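Local coordinates for protein oxidoreductase (Listeria innocua, PDB 3E18) that binds NAD with the help of a Rossmann-fold domain and, as a member of the GFO/IDH/MocA family, is probably a dehydrogenase of unknown substrate, at residues Val312-Leu315 with Glu320-Val323. Residues are numbered along the deposited sequence; the frame is centred on the assembly and turned at random.
Sequences VDVL and EPIV
Val314 meets Glu320 and Pro321 through a single methyl group. Its CB leaves the helix toward the 320-323 segment, and there the side chain forks. CG1 lies anti to the backbone N (chi1 167°), which leaves CG2 beside that N and anti to the carbonyl carbon. CG2 is the branch that makes the contact. It reaches the peptide link between the two partners, 3.9 Å from Glu320 C and 3.6 Å from Pro321 N. Pro321 CA is equally near, 3.6 Å from Val314 CG2. On the proline ring, CB comes to 3.9 Å and CD to 4.1 Å from the same Val314 CG2. The contact is apolar, with the methyl nearest the N and CA side of the ring. The Glu320 side chain starts away from the helix, so its backbone does the touching.

Hydrogen bonds from nearby residues link the helix to the loop after it. Asn310, one helical turn before Val314, accepts a hydrogen bond at OD1 from Ile322 N and gives one from ND2 to Glu320 O. Thr318 OG1 hydrogen-bonds to Asp313 O. The contact joins the end of helix 307-315 to the loop that leads to helix 325-344. Val314 also touches His118, and Pro321 rests on Met120 of strand 119-122, an outermost strand of the parallel Rossmann sheet within this chain.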
loop_
_atom_site.group_PDB
_atom_site.type_symbol
_atom_site.label_atom_id
_atom_site.label_comp_id
_atom_site.label_asym_id
_atom_site.label_seq_id
_atom_site.Cartn_x
_atom_site.Cartn_y
_atom_site.Cartn_z
ATOM N N VAL A 312 25.310 -17.680 23.752
ATOM C CA VAL A 312 26.058 -18.529 24.704
ATOM C C VAL A 312 25.791 -20.022 24.497
ATOM O O VAL A 312 26.731 -20.828 24.468
ATOM C CB VAL A 312 25.813 -18.096 26.160
ATOM C CG1 VAL A 312 26.495 -19.042 27.143
ATOM C CG2 VAL A 312 26.355 -16.712 26.369
ATOM N N ASP A 313 24.523 -20.375 24.315
ATOM C CA ASP A 313 24.125 -21.763 24.065
ATOM C C ASP A 313 24.739 -22.306 22.775
ATOM O O ASP A 313 25.028 -23.500 22.678
ATOM C CB ASP A 313 22.599 -21.880 23.977
ATOM C CG ASP A 313 21.894 -21.695 25.328
ATOM O OD1 ASP A 313 22.561 -21.649 26.388
ATOM O OD2 ASP A 313 20.647 -21.577 25.316
ATOM N N VAL A 314 24.890 -21.431 21.775
ATOM C CA VAL A 314 25.571 -21.765 20.517
ATOM C C VAL A 314 27.070 -21.982 20.776
ATOM O O VAL A 314 27.646 -22.969 20.313
ATOM C CB VAL A 314 25.323 -20.690 19.419
ATOM C CG1 VAL A 314 26.271 -20.859 18.244
ATOM C CG2 VAL A 314 23.887 -20.756 18.941
ATOM N N LEU A 315 27.681 -21.093 21.563
ATOM C CA LEU A 315 29.094 -21.228 21.951
ATOM C C LEU A 315 29.375 -22.508 22.732
ATOM O O LEU A 315 30.437 -23.111 22.572
ATOM C CB LEU A 315 29.563 -20.030 22.800
ATOM C CG LEU A 315 29.545 -18.608 22.223
ATOM C CD1 LEU A 315 30.398 -17.654 23.060
ATOM C CD2 LEU A 315 29.972 -18.575 20.765
ATOM N N GLU A 320 21.010 -24.800 18.465
ATOM C CA GLU A 320 21.136 -24.169 17.146
ATOM C C GLU A 320 20.940 -22.653 17.294
ATOM O O GLU A 320 20.255 -22.215 18.215
ATOM C CB GLU A 320 20.093 -24.741 16.180
ATOM C CG GLU A 320 20.248 -26.234 15.864
ATOM C CD GLU A 320 21.220 -26.535 14.724
ATOM O OE1 GLU A 320 22.293 -25.896 14.634
ATOM O OE2 GLU A 320 20.909 -27.440 13.913
ATOM N N PRO A 321 21.557 -21.845 16.405
ATOM C CA PRO A 321 21.269 -20.406 16.452
ATOM C C PRO A 321 19.834 -20.041 16.042
ATOM O O PRO A 321 19.276 -20.653 15.128
ATOM C CB PRO A 321 22.284 -19.803 15.469
ATOM C CG PRO A 321 22.692 -20.937 14.574
ATOM C CD PRO A 321 22.541 -22.193 15.354
ATOM N N ILE A 322 19.242 -19.070 16.739
ATOM C CA ILE A 322 17.936 -18.514 16.349
ATOM C C ILE A 322 18.118 -17.615 15.114
ATOM O O ILE A 322 17.433 -17.797 14.097
ATOM C CB ILE A 322 17.249 -17.759 17.530
ATOM C CG1 ILE A 322 16.777 -18.761 18.602
ATOM C CG2 ILE A 322 16.062 -16.917 17.041
ATOM C CD1 ILE A 322 16.378 -18.127 19.922
ATOM N N VAL A 323 19.038 -16.657 15.206
ATOM C CA VAL A 323 19.415 -15.813 14.064
ATOM C C VAL A 323 20.487 -16.552 13.261
ATOM O O VAL A 323 21.652 -16.565 13.641
ATOM C CB VAL A 323 19.956 -14.433 14.506
ATOM C CG1 VAL A 323 20.224 -13.559 13.281
ATOM C CG2 VAL A 323 18.978 -13.726 15.429
#